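Local coordinates for protein five-membered-cyclitol-phosphate synthase (Streptomyces citricolor, PDB 6K96) that binds nicotinamide-adenine-dinucleotide in a Rossmann-type domain and belongs to the myo-inositol-1-phosphate synthase family, at residues Phe61-Asn66 and Gly100-Asp105; Ala8-Gly13 and Glu126-Ser131. One frame throughout, in Å; residues are numbered along the deposited sequence.

Interaction 1. Residues Phe61-Asn66 and Gly100-Asp105; sequences FDLHPN and GLTEED. With NAD (nicotinamide-adenine-dinucleotide), chain G.
Gly100 N donates to Asp62 O at 2.8 Å, where strand 55-62 ends beside the loop leaving strand 98-99. This is the adenosine end of a Rossmann fold, and the acidic residue closing its second strand works here as in many NAD-binding relatives. The backbone bond is bent, with an angle of 144° at the hydrogen. Three hydrogen bonds from NAD come next. The carboxylate of Asp62 takes both ribose hydroxyls, O2B giving to OD1 at 2.8 Å and O3B to OD2 at 2.8 Å. The protein also holds the carboxylate's rotation: OD1 accepts from Leu63 N and His64 N, the latter on its anti lone pair, closing an Asx turn, while OD2 receives Val12 N. So many donors would be expected to favour the charged form. On the other segment, NAD N6A gives a hydrogen to Leu101 O at 3.2 Å.

The apolar contacts centre on Leu63. Leu63 CG lies beside the backbone N (chi1 -65°) and over adenine C6A at 3.7 Å, with CD1 close to N6A. Gly100, lacking a side chain, leaves room for the N1A edge of the base. The second leucine branch turns to the loop, where the side chains of Leu63 and Thr102 cross at about a right angle, Leu63 CD2 meeting Thr102 CG2 at 3.9 Å.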
ATOM      1  N   PHE B  61     -38.548 -10.322 -11.862  1.00 45.08           N
ATOM      2  CA  PHE B  61     -38.470 -11.762 -12.182  1.00 44.03           C
ATOM      3  C   PHE B  61     -37.197 -12.359 -11.566  1.00 44.77           C
ATOM      4  O   PHE B  61     -36.085 -11.851 -11.839  1.00 44.29           O
ATOM      5  CB  PHE B  61     -38.519 -11.892 -13.701  1.00 43.23           C
ATOM      6  CG  PHE B  61     -39.724 -11.242 -14.333  1.00 42.29           C
ATOM      7  CD1 PHE B  61     -40.988 -11.790 -14.196  1.00 42.63           C
ATOM      8  CD2 PHE B  61     -39.592 -10.102 -15.099  1.00 41.47           C
ATOM      9  CE1 PHE B  61     -42.091 -11.183 -14.777  1.00 42.82           C
ATOM     10  CE2 PHE B  61     -40.696  -9.500 -15.675  1.00 41.69           C
ATOM     11  CZ  PHE B  61     -41.943 -10.033 -15.514  1.00 41.98           C
ATOM     12  N   ASP B  62     -37.347 -13.421 -10.770  1.00 45.40           N
ATOM     13  CA  ASP B  62     -36.246 -14.161 -10.087  1.00 44.61           C
ATOM     14  C   ASP B  62     -36.631 -15.643  -9.975  1.00 45.84           C
ATOM     15  O   ASP B  62     -37.786 -15.986 -10.371  1.00 46.14           O
ATOM     16  CB  ASP B  62     -35.978 -13.586  -8.691  1.00 43.67           C
ATOM     17  CG  ASP B  62     -34.501 -13.464  -8.356  1.00 43.57           C
ATOM     18  OD1 ASP B  62     -33.889 -14.497  -7.993  1.00 42.17           O
ATOM     19  OD2 ASP B  62     -33.958 -12.327  -8.474  1.00 43.60           O
ATOM     20  N   LEU B  63     -35.715 -16.475  -9.453  1.00 46.40           N
ATOM     21  CA  LEU B  63     -35.916 -17.942  -9.216  1.00 47.51           C
ATOM     22  C   LEU B  63     -35.622 -18.285  -7.761  1.00 48.29           C
ATOM     23  O   LEU B  63     -36.034 -19.379  -7.354  1.00 49.99           O
ATOM     24  CB  LEU B  63     -35.015 -18.840 -10.092  1.00 46.79           C
ATOM     25  CG  LEU B  63     -35.204 -18.832 -11.616  1.00 46.24           C
ATOM     26  CD1 LEU B  63     -34.307 -19.868 -12.258  1.00 46.14           C
ATOM     27  CD2 LEU B  63     -36.638 -19.041 -12.051  1.00 45.87           C
ATOM     28  N   HIS B  64     -34.874 -17.459  -7.033  1.00 49.53           N
ATOM     29  CA  HIS B  64     -34.486 -17.747  -5.622  1.00 51.21           C
ATOM     30  C   HIS B  64     -35.719 -17.680  -4.712  1.00 53.04           C
ATOM     31  O   HIS B  64     -36.495 -16.708  -4.723  1.00 51.96           O
ATOM     32  CB  HIS B  64     -33.381 -16.803  -5.150  1.00 50.37           C
ATOM     33  CG  HIS B  64     -32.645 -17.283  -3.947  1.00 50.75           C
ATOM     34  ND1 HIS B  64     -33.205 -17.320  -2.683  1.00 51.60           N
ATOM     35  CD2 HIS B  64     -31.360 -17.678  -3.805  1.00 50.66           C
ATOM     36  CE1 HIS B  64     -32.323 -17.794  -1.824  1.00 52.79           C
ATOM     37  NE2 HIS B  64     -31.177 -18.020  -2.487  1.00 52.78           N
ATOM     38  N   PRO B  65     -35.926 -18.738  -3.896  1.00 53.87           N
ATOM     39  CA  PRO B  65     -37.065 -18.814  -2.962  1.00 55.36           C
ATOM     40  C   PRO B  65     -37.284 -17.636  -1.976  1.00 54.77           C
ATOM     41  O   PRO B  65     -38.439 -17.380  -1.612  1.00 56.75           O
ATOM     42  CB  PRO B  65     -36.762 -20.090  -2.141  1.00 54.84           C
ATOM     43  CG  PRO B  65     -35.832 -20.910  -3.010  1.00 53.92           C
ATOM     44  CD  PRO B  65     -35.057 -19.921  -3.851  1.00 52.82           C
ATOM     45  N   ASN B  66     -36.219 -16.958  -1.538  1.00 53.76           N
ATOM     46  CA  ASN B  66     -36.276 -15.721  -0.698  1.00 53.46           C
ATOM     47  C   ASN B  66     -36.835 -14.514  -1.479  1.00 53.41           C
ATOM     48  O   ASN B  66     -37.353 -13.557  -0.825  1.00 50.51           O
ATOM     49  CB  ASN B  66     -34.894 -15.361  -0.176  1.00 52.77           C
ATOM     50  CG  ASN B  66     -34.353 -16.413   0.758  1.00 53.74           C
ATOM     51  OD1 ASN B  66     -35.095 -17.298   1.194  1.00 56.81           O
ATOM     52  ND2 ASN B  66     -33.070 -16.314   1.058  1.00 51.30           N
ATOM     53  N   GLY B 100     -39.384 -16.259 -12.681  1.00 59.80           N
ATOM     54  CA  GLY B 100     -38.690 -16.073 -13.969  1.00 57.53           C
ATOM     55  C   GLY B 100     -38.846 -17.283 -14.873  1.00 55.20           C
ATOM     56  O   GLY B 100     -39.574 -18.197 -14.492  1.00 52.96           O
ATOM     57  N   LEU B 101     -38.157 -17.260 -16.016  1.00 54.62           N
ATOM     58  CA  LEU B 101     -37.965 -18.392 -16.958  1.00 55.59           C
ATOM     59  C   LEU B 101     -36.851 -19.283 -16.428  1.00 55.27           C
ATOM     60  O   LEU B 101     -35.732 -18.779 -16.286  1.00 54.38           O
ATOM     61  CB  LEU B 101     -37.510 -17.902 -18.336  1.00 56.57           C
ATOM     62  CG  LEU B 101     -38.413 -16.912 -19.063  1.00 57.69           C
ATOM     63  CD1 LEU B 101     -37.687 -16.285 -20.248  1.00 57.90           C
ATOM     64  CD2 LEU B 101     -39.687 -17.572 -19.521  1.00 58.56           C
ATOM     65  N   THR B 102     -37.123 -20.574 -16.238  1.00 55.36           N
ATOM     66  CA  THR B 102     -36.086 -21.632 -16.095  1.00 55.47           C
ATOM     67  C   THR B 102     -35.708 -22.123 -17.499  1.00 56.16           C
ATOM     68  O   THR B 102     -36.485 -21.860 -18.421  1.00 55.51           O
ATOM     69  CB  THR B 102     -36.613 -22.780 -15.252  1.00 56.83           C
ATOM     70  OG1 THR B 102     -37.438 -23.435 -16.227  1.00 56.91           O
ATOM     71  CG2 THR B 102     -37.308 -22.309 -13.985  1.00 55.28           C
ATOM     72  N   GLU B 103     -34.551 -22.769 -17.664  1.00 56.73           N
ATOM     73  CA  GLU B 103     -33.961 -23.109 -18.995  1.00 57.42           C
ATOM     74  C   GLU B 103     -35.011 -23.821 -19.884  1.00 60.00           C
ATOM     75  O   GLU B 103     -35.040 -23.532 -21.102  1.00 60.52           O
ATOM     76  CB  GLU B 103     -32.678 -23.941 -18.818  1.00 56.76           C
ATOM     77  CG  GLU B 103     -31.914 -24.191 -20.118  1.00 57.28           C
ATOM     78  CD  GLU B 103     -30.482 -24.695 -19.994  1.00 56.49           C
ATOM     79  OE1 GLU B 103     -29.990 -24.781 -18.850  1.00 54.43           O
ATOM     80  OE2 GLU B 103     -29.847 -24.954 -21.047  1.00 55.66           O
ATOM     81  N   GLU B 104     -35.855 -24.705 -19.327  1.00 61.85           N
ATOM     82  CA  GLU B 104     -36.890 -25.464 -20.107  1.00 63.10           C
ATOM     83  C   GLU B 104     -38.006 -24.534 -20.604  1.00 61.57           C
ATOM     84  O   GLU B 104     -38.548 -24.807 -21.657  1.00 61.38           O
ATOM     85  CB  GLU B 104     -37.496 -26.658 -19.358  1.00 64.95           C
ATOM     86  CG  GLU B 104     -37.442 -26.598 -17.846  1.00 66.53           C
ATOM     87  CD  GLU B 104     -36.209 -27.251 -17.238  1.00 66.91           C
ATOM     88  OE1 GLU B 104     -36.377 -28.350 -16.654  1.00 65.37           O
ATOM     89  OE2 GLU B 104     -35.087 -26.655 -17.348  1.00 63.15           O
ATOM     90  N   ASP B 105     -38.298 -23.445 -19.904  1.00 62.63           N
ATOM     91  CA  ASP B 105     -39.286 -22.415 -20.333  1.00 62.81           C
ATOM     92  C   ASP B 105     -38.666 -21.434 -21.340  1.00 60.61           C
ATOM     93  O   ASP B 105     -39.299 -20.410 -21.607  1.00 58.17           O
ATOM     94  CB  ASP B 105     -39.800 -21.581 -19.158  1.00 63.63           C
ATOM     95  CG  ASP B 105     -40.267 -22.362 -17.944  1.00 65.38           C
ATOM     96  OD1 ASP B 105     -41.167 -23.218 -18.101  1.00 67.83           O
ATOM     97  OD2 ASP B 105     -39.757 -22.070 -16.841  1.00 65.77           O
TER
HETATM   98  PA  NAD G 400     -26.495 -11.048  -8.469  1.00 29.78           P
HETATM   99  O1A NAD G 400     -25.910 -12.404  -8.369  1.00 29.76           O
HETATM  100  O2A NAD G 400     -26.485 -10.242  -7.200  1.00 30.34           O
HETATM  101  O5B NAD G 400     -27.921 -10.990  -9.143  1.00 30.93           O
HETATM  102  C5B NAD G 400     -28.299 -12.186  -9.863  1.00 33.59           C
HETATM  103  C4B NAD G 400     -29.774 -12.423  -9.677  1.00 35.21           C
HETATM  104  O4B NAD G 400     -30.356 -13.230 -10.755  1.00 36.59           O
HETATM  105  C3B NAD G 400     -30.100 -13.178  -8.384  1.00 36.05           C
HETATM  106  O3B NAD G 400     -31.224 -12.557  -7.773  1.00 36.05           O
HETATM  107  C2B NAD G 400     -30.481 -14.560  -8.910  1.00 37.11           C
HETATM  108  O2B NAD G 400     -31.172 -15.160  -7.853  1.00 37.92           O
HETATM  109  C1B NAD G 400     -31.277 -14.124 -10.145  1.00 37.63           C
HETATM  110  N9A NAD G 400     -31.618 -15.138 -11.122  1.00 39.08           N
HETATM  111  C8A NAD G 400     -30.870 -16.266 -11.361  1.00 40.23           C
HETATM  112  N7A NAD G 400     -31.327 -16.985 -12.360  1.00 41.35           N
HETATM  113  C5A NAD G 400     -32.425 -16.277 -12.836  1.00 40.54           C
HETATM  114  C6A NAD G 400     -33.320 -16.539 -13.893  1.00 41.38           C
HETATM  115  N6A NAD G 400     -33.206 -17.599 -14.686  1.00 40.98           N
HETATM  116  N1A NAD G 400     -34.291 -15.619 -14.144  1.00 42.21           N
HETATM  117  C2A NAD G 400     -34.370 -14.555 -13.322  1.00 41.28           C
HETATM  118  N3A NAD G 400     -33.595 -14.225 -12.292  1.00 40.11           N
HETATM  119  C4A NAD G 400     -32.615 -15.127 -12.091  1.00 40.05           C
HETATM  120  O3  NAD G 400     -25.660 -10.258  -9.562  1.00 28.66           O
HETATM  121  PN  NAD G 400     -25.309  -8.690  -9.648  1.00 27.10           P
HETATM  122  O1N NAD G 400     -26.583  -7.941  -9.555  1.00 27.10           O
HETATM  123  O2N NAD G 400     -24.170  -8.532  -8.688  1.00 27.21           O
HETATM  124  O5D NAD G 400     -24.771  -8.598 -11.165  1.00 27.40           O
HETATM  125  C5D NAD G 400     -25.719  -8.965 -12.251  1.00 27.59           C
HETATM  126  C4D NAD G 400     -24.959  -9.161 -13.530  1.00 27.48           C
HETATM  127  O4D NAD G 400     -24.330  -7.935 -13.970  1.00 26.98           O
HETATM  128  C3D NAD G 400     -23.840 -10.205 -13.406  1.00 27.60           C
HETATM  129  O3D NAD G 400     -23.799 -10.924 -14.620  1.00 28.24           O
HETATM  130  C2D NAD G 400     -22.579  -9.347 -13.374  1.00 27.35           C
HETATM  131  O2D NAD G 400     -21.401  -9.929 -13.900  1.00 27.16           O
HETATM  132  C1D NAD G 400     -22.969  -8.217 -14.325  1.00 27.20           C
HETATM  133  N1N NAD G 400     -22.041  -7.061 -14.142  1.00 26.92           N
HETATM  134  C2N NAD G 400     -21.799  -6.562 -12.818  1.00 26.96           C
HETATM  135  C3N NAD G 400     -20.811  -5.624 -12.567  1.00 26.33           C
HETATM  136  C7N NAD G 400     -20.645  -5.118 -11.146  1.00 26.37           C
HETATM  137  O7N NAD G 400     -21.454  -5.445 -10.286  1.00 26.14           O
HETATM  138  N7N NAD G 400     -19.605  -4.334 -10.876  1.00 26.09           N
HETATM  139  C4N NAD G 400     -20.032  -5.210 -13.647  1.00 26.22           C
HETATM  140  C5N NAD G 400     -20.389  -5.563 -14.942  1.00 26.46           C
HETATM  141  C6N NAD G 400     -21.333  -6.549 -15.163  1.00 26.73           C

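Interaction 2. Residues Ala8-Gly13 and Glu126-Ser131. With NAD (nicotinamide-adenine-dinucleotide), chain G.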
ATOM      1  N   ALA B   8     -38.593  -2.706 -15.626  1.00 44.53           N
ATOM      2  CA  ALA B   8     -38.793  -4.146 -15.370  1.00 44.13           C
ATOM      3  C   ALA B   8     -37.411  -4.766 -15.181  1.00 43.00           C
ATOM      4  O   ALA B   8     -36.450  -4.249 -15.799  1.00 41.53           O
ATOM      5  CB  ALA B   8     -39.549  -4.787 -16.496  1.00 44.46           C
ATOM      6  N   VAL B   9     -37.323  -5.819 -14.373  1.00 41.38           N
ATOM      7  CA  VAL B   9     -36.024  -6.330 -13.878  1.00 40.52           C
ATOM      8  C   VAL B   9     -36.029  -7.835 -14.038  1.00 40.21           C
ATOM      9  O   VAL B   9     -36.894  -8.506 -13.478  1.00 41.03           O
ATOM     10  CB  VAL B   9     -35.826  -5.889 -12.416  1.00 41.16           C
ATOM     11  CG1 VAL B   9     -34.967  -6.863 -11.625  1.00 40.71           C
ATOM     12  CG2 VAL B   9     -35.295  -4.445 -12.326  1.00 40.64           C
ATOM     13  N   ALA B  10     -35.085  -8.361 -14.783  1.00 39.22           N
ATOM     14  CA  ALA B  10     -34.875  -9.811 -14.830  1.00 39.02           C
ATOM     15  C   ALA B  10     -33.643 -10.039 -13.970  1.00 37.99           C
ATOM     16  O   ALA B  10     -32.559  -9.704 -14.402  1.00 37.97           O
ATOM     17  CB  ALA B  10     -34.738 -10.287 -16.267  1.00 38.72           C
ATOM     18  N   GLY B  11     -33.860 -10.504 -12.748  1.00 38.26           N
ATOM     19  CA  GLY B  11     -32.815 -10.743 -11.735  1.00 37.52           C
ATOM     20  C   GLY B  11     -32.779  -9.609 -10.713  1.00 36.79           C
ATOM     21  O   GLY B  11     -32.389  -8.494 -11.090  1.00 36.22           O
ATOM     22  N   VAL B  12     -33.145  -9.903  -9.471  1.00 36.40           N
ATOM     23  CA  VAL B  12     -33.152  -8.928  -8.353  1.00 36.10           C
ATOM     24  C   VAL B  12     -31.927  -9.155  -7.475  1.00 35.02           C
ATOM     25  O   VAL B  12     -32.075  -9.633  -6.346  1.00 35.03           O
ATOM     26  CB  VAL B  12     -34.458  -9.022  -7.563  1.00 36.60           C
ATOM     27  CG1 VAL B  12     -34.571  -7.858  -6.567  1.00 36.28           C
ATOM     28  CG2 VAL B  12     -35.617  -9.097  -8.533  1.00 36.28           C
ATOM     29  N   GLY B  13     -30.776  -8.795  -8.019  1.00 34.30           N
ATOM     30  CA  GLY B  13     -29.472  -8.973  -7.368  1.00 33.79           C
ATOM     31  C   GLY B  13     -28.953  -7.721  -6.669  1.00 33.16           C
ATOM     32  O   GLY B  13     -29.705  -6.776  -6.354  1.00 31.43           O
ATOM     33  N   GLU B 126     -41.326  -0.026 -19.876  1.00 55.29           N
ATOM     34  CA  GLU B 126     -40.706   0.660 -21.029  1.00 53.78           C
ATOM     35  C   GLU B 126     -39.373  -0.009 -21.310  1.00 51.95           C
ATOM     36  O   GLU B 126     -38.984  -0.098 -22.500  1.00 54.94           O
ATOM     37  CB  GLU B 126     -40.455   2.130 -20.733  1.00 54.77           C
ATOM     38  CG  GLU B 126     -41.694   2.998 -20.728  1.00 57.14           C
ATOM     39  CD  GLU B 126     -41.354   4.487 -20.676  1.00 59.02           C
ATOM     40  OE1 GLU B 126     -41.155   5.021 -19.543  1.00 61.92           O
ATOM     41  OE2 GLU B 126     -41.266   5.112 -21.749  1.00 59.42           O
ATOM     42  N   VAL B 127     -38.726  -0.472 -20.245  1.00 47.81           N
ATOM     43  CA  VAL B 127     -37.352  -1.032 -20.277  1.00 44.33           C
ATOM     44  C   VAL B 127     -37.391  -2.317 -19.467  1.00 42.29           C
ATOM     45  O   VAL B 127     -37.900  -2.297 -18.328  1.00 42.53           O
ATOM     46  CB  VAL B 127     -36.331  -0.040 -19.689  1.00 44.08           C
ATOM     47  CG1 VAL B 127     -34.930  -0.621 -19.699  1.00 44.21           C
ATOM     48  CG2 VAL B 127     -36.345   1.313 -20.386  1.00 43.75           C
ATOM     49  N   LEU B 128     -36.837  -3.387 -20.012  1.00 40.72           N
ATOM     50  CA  LEU B 128     -36.520  -4.591 -19.222  1.00 39.09           C
ATOM     51  C   LEU B 128     -35.008  -4.613 -19.030  1.00 38.28           C
ATOM     52  O   LEU B 128     -34.298  -4.588 -20.032  1.00 38.85           O
ATOM     53  CB  LEU B 128     -37.007  -5.847 -19.934  1.00 39.02           C
ATOM     54  CG  LEU B 128     -36.592  -7.117 -19.196  1.00 38.41           C
ATOM     55  CD1 LEU B 128     -37.329  -7.246 -17.900  1.00 38.16           C
ATOM     56  CD2 LEU B 128     -36.803  -8.338 -20.026  1.00 38.76           C
ATOM     57  N   LEU B 129     -34.555  -4.554 -17.779  1.00 38.01           N
ATOM     58  CA  LEU B 129     -33.132  -4.674 -17.369  1.00 37.57           C
ATOM     59  C   LEU B 129     -32.811  -6.150 -17.089  1.00 37.59           C
ATOM     60  O   LEU B 129     -33.315  -6.743 -16.084  1.00 38.71           O
ATOM     61  CB  LEU B 129     -32.890  -3.814 -16.122  1.00 38.01           C
ATOM     62  CG  LEU B 129     -31.459  -3.826 -15.584  1.00 37.32           C
ATOM     63  CD1 LEU B 129     -30.490  -3.242 -16.603  1.00 37.06           C
ATOM     64  CD2 LEU B 129     -31.388  -3.084 -14.265  1.00 37.89           C
ATOM     65  N   TYR B 130     -31.969  -6.729 -17.931  1.00 36.14           N
ATOM     66  CA  TYR B 130     -31.493  -8.105 -17.774  1.00 35.54           C
ATOM     67  C   TYR B 130     -30.299  -8.112 -16.842  1.00 34.93           C
ATOM     68  O   TYR B 130     -29.215  -7.626 -17.251  1.00 36.16           O
ATOM     69  CB  TYR B 130     -31.127  -8.667 -19.147  1.00 35.64           C
ATOM     70  CG  TYR B 130     -30.583 -10.071 -19.103  1.00 35.22           C
ATOM     71  CD1 TYR B 130     -31.435 -11.147 -18.901  1.00 35.54           C
ATOM     72  CD2 TYR B 130     -29.226 -10.324 -19.236  1.00 34.92           C
ATOM     73  CE1 TYR B 130     -30.957 -12.452 -18.873  1.00 35.82           C
ATOM     74  CE2 TYR B 130     -28.734 -11.623 -19.188  1.00 35.74           C
ATOM     75  CZ  TYR B 130     -29.602 -12.695 -19.028  1.00 35.62           C
ATOM     76  OH  TYR B 130     -29.131 -13.975 -19.015  1.00 35.54           O
ATOM     77  N   SER B 131     -30.444  -8.657 -15.655  1.00 34.49           N
ATOM     78  CA  SER B 131     -29.375  -8.516 -14.633  1.00 34.95           C
ATOM     79  C   SER B 131     -29.146  -9.854 -13.936  1.00 34.19           C
ATOM     80  O   SER B 131     -28.915  -9.866 -12.711  1.00 35.49           O
ATOM     81  CB  SER B 131     -29.710  -7.428 -13.647  1.00 36.27           C
ATOM     82  OG  SER B 131     -28.515  -6.836 -13.113  1.00 38.66           O
TER
HETATM   83  PA  NAD G 400     -26.495 -11.048  -8.469  1.00 29.78           P
HETATM   84  O1A NAD G 400     -25.910 -12.404  -8.369  1.00 29.76           O
HETATM   85  O2A NAD G 400     -26.485 -10.242  -7.200  1.00 30.34           O
HETATM   86  O5B NAD G 400     -27.921 -10.990  -9.143  1.00 30.93           O
HETATM   87  C5B NAD G 400     -28.299 -12.186  -9.863  1.00 33.59           C
HETATM   88  C4B NAD G 400     -29.774 -12.423  -9.677  1.00 35.21           C
HETATM   89  O4B NAD G 400     -30.356 -13.230 -10.755  1.00 36.59           O
HETATM   90  C3B NAD G 400     -30.100 -13.178  -8.384  1.00 36.05           C
HETATM   91  O3B NAD G 400     -31.224 -12.557  -7.773  1.00 36.05           O
HETATM   92  C2B NAD G 400     -30.481 -14.560  -8.910  1.00 37.11           C
HETATM   93  O2B NAD G 400     -31.172 -15.160  -7.853  1.00 37.92           O
HETATM   94  C1B NAD G 400     -31.277 -14.124 -10.145  1.00 37.63           C
HETATM   95  N9A NAD G 400     -31.618 -15.138 -11.122  1.00 39.08           N
HETATM   96  C8A NAD G 400     -30.870 -16.266 -11.361  1.00 40.23           C
HETATM   97  N7A NAD G 400     -31.327 -16.985 -12.360  1.00 41.35           N
HETATM   98  C5A NAD G 400     -32.425 -16.277 -12.836  1.00 40.54           C
HETATM   99  C6A NAD G 400     -33.320 -16.539 -13.893  1.00 41.38           C
HETATM  100  N6A NAD G 400     -33.206 -17.599 -14.686  1.00 40.98           N
HETATM  101  N1A NAD G 400     -34.291 -15.619 -14.144  1.00 42.21           N
HETATM  102  C2A NAD G 400     -34.370 -14.555 -13.322  1.00 41.28           C
HETATM  103  N3A NAD G 400     -33.595 -14.225 -12.292  1.00 40.11           N
HETATM  104  C4A NAD G 400     -32.615 -15.127 -12.091  1.00 40.05           C
HETATM  105  O3  NAD G 400     -25.660 -10.258  -9.562  1.00 28.66           O
HETATM  106  PN  NAD G 400     -25.309  -8.690  -9.648  1.00 27.10           P
HETATM  107  O1N NAD G 400     -26.583  -7.941  -9.555  1.00 27.10           O
HETATM  108  O2N NAD G 400     -24.170  -8.532  -8.688  1.00 27.21           O
HETATM  109  O5D NAD G 400     -24.771  -8.598 -11.165  1.00 27.40           O
HETATM  110  C5D NAD G 400     -25.719  -8.965 -12.251  1.00 27.59           C
HETATM  111  C4D NAD G 400     -24.959  -9.161 -13.530  1.00 27.48           C
HETATM  112  O4D NAD G 400     -24.330  -7.935 -13.970  1.00 26.98           O
HETATM  113  C3D NAD G 400     -23.840 -10.205 -13.406  1.00 27.60           C
HETATM  114  O3D NAD G 400     -23.799 -10.924 -14.620  1.00 28.24           O
HETATM  115  C2D NAD G 400     -22.579  -9.347 -13.374  1.00 27.35           C
HETATM  116  O2D NAD G 400     -21.401  -9.929 -13.900  1.00 27.16           O
HETATM  117  C1D NAD G 400     -22.969  -8.217 -14.325  1.00 27.20           C
HETATM  118  N1N NAD G 400     -22.041  -7.061 -14.142  1.00 26.92           N
HETATM  119  C2N NAD G 400     -21.799  -6.562 -12.818  1.00 26.96           C
HETATM  120  C3N NAD G 400     -20.811  -5.624 -12.567  1.00 26.33           C
HETATM  121  C7N NAD G 400     -20.645  -5.118 -11.146  1.00 26.37           C
HETATM  122  O7N NAD G 400     -21.454  -5.445 -10.286  1.00 26.14           O
HETATM  123  N7N NAD G 400     -19.605  -4.334 -10.876  1.00 26.09           N
HETATM  124  C4N NAD G 400     -20.032  -5.210 -13.647  1.00 26.22           C
HETATM  125  C5N NAD G 400     -20.389  -5.563 -14.942  1.00 26.46           C
HETATM  126  C6N NAD G 400     -21.333  -6.549 -15.163  1.00 26.73           C
HETATM  127  O   HOH W   1     -29.138  -7.772 -10.505  1.00 29.05           O
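Leu128 CD1 reaches across to the neighbouring strand and settles against Ala8 CB at 3.6 Å, with Ala10 CB a little farther off. Leu128 CG stands anti to its backbone N (chi1 175°), and chi2 of 69° then sets CD1 over the strand 5-10 backbone. Ala8 and Ala10 share this face with Leu128 and Tyr130, and Tyr130 CD1 approaches Ala10 CB at 4.3 Å; helix 137-149 packs against the same side. On the other face, Val9 and Leu129 both lie against Ile16 of helix 14-31.

Outside these side chains runs the parallel backbone pairing. Leu129 bonds on both its N and its O to strand 5-10, flanking Val9: its N gives to Ala8 O at 2.8 Å, and its O accepts from Ala10 N at 2.7 Å. Ala8 N to Val127 O and Ser131 N to Ala10 O extend the pattern at either end. These are the first and fourth strands of the Rossmann sheet, central neighbours with NAD lying at their C-terminal ends.

At that edge the glycine-rich turn begins. Gly11 has a positive phi (101°) that suits a residue without CB, and Gly13, at the N-cap of helix 14-31, brings its CA to 3.1 Å from NAD O5B. A water joins turn, strand and cofactor: it is hydrogen-bonded to Ser131 OG at 2.8 Å, accepts weakly from Gly13 N, and donates to the pyrophosphate oxygen O1N at 2.7 Å.

How the interactions relate
From the N terminus the chain first lays down residues 8-13, then 61-66, then 100-105, and last 126-131. Interaction 1 therefore closes a short loop of 33 residues wholly within the longer one, of 112 residues, that interaction 2 closes; the two nest and do not cross. Interaction 2 joins the first and fourth strands at the middle of the parallel sheet, whereas interaction 1 ties the second strand to the loop beyond edge strand 98-99. Strands 5-10 and 55-62 are neighbours, and Gly11 N probably bonds to Phe61 O at 2.8 Å. NAD touches both, interaction 1 at its adenosine and interaction 2 from the adenosine across the pyrophosphate.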